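Local coordinates for L-2,4-diaminobutyric acid acetyltransferase (PDB 6SLL), which catalyses transfer of an acetyl group from acetyl-coenzyme A to L-2,4-diaminobutyrate, a step in the biosynthesis of the chemical chaperone ectoine, at residues Thr17-Asp28 / Asn58-Glu67. Sequence-based numbering, arbitrary orientation. Where two conformers were deposited one is given.
Sequences TEVVYRRPEARD and NDTCMIAEHE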
loop_
_atom_site.group_PDB
_atom_site.type_symbol
_atom_site.label_atom_id
_atom_site.label_comp_id
_atom_site.label_asym_id
_atom_site.label_seq_id
_atom_site.Cartn_x
_atom_site.Cartn_y
_atom_site.Cartn_z
ATOM N N THR B 17 1.107 -15.920 29.482
ATOM C CA THR B 17 0.099 -16.126 28.427
ATOM C C THR B 17 0.879 -15.986 27.161
ATOM O O THR B 17 1.665 -15.041 26.912
ATOM C CB THR B 17 -0.947 -14.944 28.430
ATOM O OG1 THR B 17 -1.693 -14.945 29.653
ATOM C CG2 THR B 17 -1.920 -15.160 27.362
ATOM N N GLU B 18 0.790 -17.037 26.335
ATOM C CA GLU B 18 1.529 -16.943 25.113
ATOM C C GLU B 18 0.961 -15.934 24.130
ATOM O O GLU B 18 -0.257 -15.662 24.000
ATOM C CB GLU B 18 1.464 -18.324 24.364
ATOM C CG GLU B 18 2.102 -19.474 25.087
ATOM C CD GLU B 18 1.876 -20.797 24.315
ATOM O OE1 GLU B 18 2.618 -20.994 23.287
ATOM O OE2 GLU B 18 1.027 -21.540 24.728
ATOM N N VAL B 19 1.853 -15.314 23.364
ATOM C CA VAL B 19 1.522 -14.461 22.244
ATOM C C VAL B 19 0.914 -15.291 21.172
ATOM O O VAL B 19 1.312 -16.426 20.899
ATOM C CB VAL B 19 2.774 -13.737 21.732
ATOM C CG1 VAL B 19 2.473 -12.900 20.487
ATOM C CG2 VAL B 19 3.379 -12.855 22.798
ATOM N N VAL B 20 -0.192 -14.781 20.567
ATOM C CA VAL B 20 -0.843 -15.476 19.482
ATOM C C VAL B 20 -0.643 -14.679 18.176
ATOM O O VAL B 20 -0.647 -13.472 18.140
ATOM C CB VAL B 20 -2.160 -15.898 19.847
ATOM C CG1 VAL B 20 -2.267 -16.829 21.029
ATOM C CG2 VAL B 20 -2.942 -14.773 20.109
ATOM N N TYR B 21 -0.510 -15.479 17.113
ATOM C CA TYR B 21 -0.148 -14.962 15.774
ATOM C C TYR B 21 -1.252 -15.236 14.807
ATOM O O TYR B 21 -1.756 -16.412 14.778
ATOM C CB TYR B 21 1.179 -15.585 15.304
ATOM C CG TYR B 21 2.343 -15.198 16.243
ATOM C CD1 TYR B 21 3.054 -14.016 16.050
ATOM C CD2 TYR B 21 2.697 -16.018 17.288
ATOM C CE1 TYR B 21 4.080 -13.664 16.884
ATOM C CE2 TYR B 21 3.679 -15.617 18.162
ATOM C CZ TYR B 21 4.413 -14.453 17.970
ATOM O OH TYR B 21 5.392 -14.025 18.785
ATOM N N ARG B 22 -1.631 -14.298 13.977
ATOM C CA ARG B 22 -2.720 -14.526 13.024
ATOM C C ARG B 22 -2.568 -13.490 11.871
ATOM O O ARG B 22 -1.913 -12.497 11.998
ATOM C CB ARG B 22 -4.107 -14.324 13.646
ATOM C CG ARG B 22 -4.370 -12.932 14.165
ATOM C CD ARG B 22 -5.719 -12.818 14.788
ATOM N NE ARG B 22 -5.921 -11.472 15.432
ATOM C CZ ARG B 22 -6.357 -10.368 14.799
ATOM N NH1 ARG B 22 -6.532 -10.400 13.478
ATOM N NH2 ARG B 22 -6.500 -9.250 15.438
ATOM N N ARG B 23 -3.275 -13.753 10.775
ATOM C CA ARG B 23 -3.332 -12.716 9.769
ATOM C C ARG B 23 -4.293 -11.599 10.187
ATOM O O ARG B 23 -5.276 -11.822 10.964
ATOM C CB ARG B 23 -3.677 -13.299 8.375
ATOM C CG ARG B 23 -5.138 -13.581 8.274
ATOM C CD ARG B 23 -5.447 -14.177 6.827
ATOM N NE ARG B 23 -4.467 -15.286 6.324
ATOM C CZ ARG B 23 -4.242 -16.579 6.639
ATOM N NH1 ARG B 23 -4.927 -16.879 7.325
ATOM N NH2 ARG B 23 -3.373 -17.632 6.437
ATOM N N PRO B 24 -4.018 -10.403 9.753
ATOM C CA PRO B 24 -4.942 -9.302 10.062
ATOM C C PRO B 24 -6.204 -9.373 9.270
ATOM O O PRO B 24 -6.279 -10.134 8.280
ATOM C CB PRO B 24 -4.125 -8.065 9.676
ATOM C CG PRO B 24 -3.272 -8.524 8.540
ATOM C CD PRO B 24 -2.884 -9.971 8.936
ATOM N N GLU B 25 -7.157 -8.549 9.636
ATOM C CA GLU B 25 -8.391 -8.327 8.922
ATOM C C GLU B 25 -8.567 -6.800 8.772
ATOM O O GLU B 25 -7.933 -6.046 9.507
ATOM C CB GLU B 25 -9.567 -8.983 9.626
ATOM C CG GLU B 25 -9.297 -10.441 9.979
ATOM C CD GLU B 25 -9.361 -11.278 8.743
ATOM O OE1 GLU B 25 -9.945 -10.827 7.676
ATOM O OE2 GLU B 25 -8.845 -12.395 8.766
ATOM N N ALA B 26 -9.509 -6.417 7.911
ATOM C CA ALA B 26 -9.765 -4.973 7.742
ATOM C C ALA B 26 -10.069 -4.276 9.060
ATOM O O ALA B 26 -9.622 -3.154 9.314
ATOM C CB ALA B 26 -10.841 -4.744 6.723
ATOM N N ARG B 27 -10.852 -4.978 9.920
ATOM C CA ARG B 27 -11.228 -4.389 11.213
ATOM C C ARG B 27 -10.042 -4.090 12.151
ATOM O O ARG B 27 -10.287 -3.381 13.122
ATOM C CB ARG B 27 -12.293 -5.210 11.865
ATOM C CG ARG B 27 -11.796 -6.644 12.324
ATOM C CD ARG B 27 -12.918 -7.497 12.943
ATOM N NE ARG B 27 -12.340 -8.713 13.567
ATOM C CZ ARG B 27 -13.165 -9.557 14.187
ATOM N NH1 ARG B 27 -14.445 -9.277 14.168
ATOM N NH2 ARG B 27 -12.757 -10.674 14.747
ATOM N N ASP B 28 -8.898 -4.725 11.894
ATOM C CA ASP B 28 -7.725 -4.442 12.684
ATOM C C ASP B 28 -7.052 -3.061 12.356
ATOM O O ASP B 28 -6.080 -2.700 12.982
ATOM C CB ASP B 28 -6.726 -5.525 12.535
ATOM C CG ASP B 28 -7.183 -6.833 13.083
ATOM O OD1 ASP B 28 -7.716 -6.907 14.212
ATOM O OD2 ASP B 28 -6.979 -7.842 12.366
ATOM N N ASN B 58 -3.937 -9.351 3.298
ATOM C CA ASN B 58 -3.740 -9.989 4.631
ATOM C C ASN B 58 -3.106 -11.344 4.524
ATOM O O ASN B 58 -2.527 -11.825 5.493
ATOM C CB ASN B 58 -4.979 -10.036 5.451
ATOM C CG ASN B 58 -6.079 -10.845 4.899
ATOM O OD1 ASN B 58 -6.139 -11.235 3.734
ATOM N ND2 ASN B 58 -7.008 -11.163 5.743
ATOM N N ASP B 59 -3.135 -11.974 3.345
ATOM C CA ASP B 59 -2.476 -13.288 3.154
ATOM C C ASP B 59 -0.972 -13.215 3.343
ATOM O O ASP B 59 -0.362 -14.257 3.575
ATOM C CB ASP B 59 -2.817 -13.834 1.760
ATOM C CG ASP B 59 -4.326 -13.865 1.550
ATOM O OD1 ASP B 59 -4.876 -12.825 1.135
ATOM O OD2 ASP B 59 -4.937 -14.849 1.879
ATOM N N THR B 60 -0.400 -12.029 3.215
ATOM C CA THR B 60 1.026 -11.809 3.365
ATOM C C THR B 60 1.320 -10.795 4.477
ATOM O O THR B 60 2.374 -10.140 4.382
ATOM C CB THR B 60 1.659 -11.392 2.030
ATOM O OG1 THR B 60 1.051 -10.189 1.546
ATOM C CG2 THR B 60 1.558 -12.453 0.994
ATOM N N CYS B 61 0.445 -10.695 5.476
ATOM C CA CYS B 61 0.715 -9.847 6.636
ATOM C C CYS B 61 0.544 -10.675 7.901
ATOM O O CYS B 61 -0.059 -11.774 7.877
ATOM C CB CYS B 61 -0.252 -8.642 6.674
ATOM S SG CYS B 61 -0.061 -7.481 5.322
ATOM N N MET B 62 0.976 -10.159 9.028
ATOM C CA MET B 62 0.960 -10.872 10.307
ATOM C C MET B 62 0.622 -9.899 11.438
ATOM O O MET B 62 1.064 -8.725 11.403
ATOM C CB MET B 62 2.405 -11.434 10.588
ATOM C CG MET B 62 2.617 -12.325 11.675
ATOM S SD MET B 62 1.427 -13.796 11.677
ATOM C CE MET B 62 2.096 -14.320 10.143
ATOM N N ILE B 63 -0.156 -10.400 12.398
ATOM C CA ILE B 63 -0.385 -9.741 13.709
ATOM C C ILE B 63 0.038 -10.623 14.827
ATOM O O ILE B 63 -0.113 -11.844 14.751
ATOM C CB ILE B 63 -1.935 -9.421 13.850
ATOM C CG1 ILE B 63 -2.225 -8.044 13.158
ATOM C CG2 ILE B 63 -2.440 -9.432 15.303
ATOM C CD1 ILE B 63 -3.602 -7.577 13.230
ATOM N N ALA B 64 0.561 -9.997 15.873
ATOM C CA ALA B 64 0.785 -10.641 17.162
ATOM C C ALA B 64 -0.053 -9.983 18.198
ATOM O O ALA B 64 -0.152 -8.753 18.282
ATOM C CB ALA B 64 2.261 -10.510 17.560
ATOM N N GLU B 65 -0.730 -10.821 19.022
ATOM C CA GLU B 65 -1.593 -10.329 20.097
ATOM C C GLU B 65 -1.185 -10.959 21.425
ATOM O O GLU B 65 -0.797 -12.142 21.443
ATOM C CB GLU B 65 -3.017 -10.668 19.869
ATOM C CG GLU B 65 -3.603 -9.799 18.868
ATOM C CD GLU B 65 -5.015 -10.273 18.339
ATOM O OE1 GLU B 65 -5.178 -11.426 18.150
ATOM O OE2 GLU B 65 -5.909 -9.461 18.222
ATOM N N HIS B 66 -1.286 -10.203 22.478
ATOM C CA HIS B 66 -0.975 -10.715 23.835
ATOM C C HIS B 66 -2.033 -10.178 24.763
ATOM O O HIS B 66 -2.222 -8.959 24.858
ATOM C CB HIS B 66 0.401 -10.297 24.244
ATOM C CG HIS B 66 0.756 -10.804 25.654
ATOM N ND1 HIS B 66 0.867 -9.943 26.694
ATOM C CD2 HIS B 66 1.042 -12.028 26.113
ATOM C CE1 HIS B 66 1.124 -10.664 27.775
ATOM N NE2 HIS B 66 1.292 -11.908 27.429
ATOM N N GLU B 67 -2.772 -11.069 25.433
ATOM C CA GLU B 67 -3.775 -10.737 26.390
ATOM C C GLU B 67 -4.718 -9.695 25.804
ATOM O O GLU B 67 -5.151 -8.759 26.480
ATOM C CB GLU B 67 -3.146 -10.327 27.719
ATOM C CG GLU B 67 -2.449 -11.523 28.416
ATOM C CD GLU B 67 -1.886 -11.241 29.775
ATOM O OE1 GLU B 67 -1.681 -10.031 30.074
ATOM O OE2 GLU B 67 -1.513 -12.322 30.366
HETATM O O HOH W 1 2.141 -13.193 29.741
HETATM O O HOH W 2 -2.455 -13.771 24.140
HETATM O O HOH W 3 -3.265 -13.287 17.137
HETATM O O HOH W 4 -9.805 -12.095 5.588
#
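Val20 and Arg22 pair with Glu65 and Ile63 as antiparallel strands: Val20 N bonds to Glu65 O at 2.8 Å and Ile63 N to Arg22 O at 2.8 Å, each bond returned by its mate. Tyr21 and Ala64 form the non-hydrogen-bonded pair between them.

In the charged cluster, Arg22 CG sits between the backbone N and carbonyl carbon (chi1 61°), and the extended chain carries the guanidinium across to Glu65. Arg22 NE reaches Glu65 OE1 at 2.8 Å and Arg22 NH2 reaches Glu65 OE2 at 2.9 Å, a side-on grip from above the carboxylate plane. Asp28 is gripped end-on, Arg22 NH1 to Asp28 OD2 at 2.8 Å and Arg22 NH2 to Asp28 OD1 at 2.9 Å, while Ile63 CG2 lies over one guanidinium face, offset toward the rim. Cutting Arg22 back to an alanine would probably leave the carboxylates of Glu65 and Asp28 without the main charge they share.

Beyond the strand, Asn58 ND2 donates to Pro24 O at 2.8 Å, and the proline ring packs through CG on Cys61 CB and through CB on Ile63 CD1. On the sheet face opposite Arg22, Tyr21 CE1 touches Ala64 CB at 3.7 Å.

This is one edge of the chain's GNAT sheet: helices 29-39 and 47-56 connect strand 20-22 to 62-66, which pairs on its other side with antiparallel strand 69-78, and helix 102-112 covers Tyr21 and Ala64.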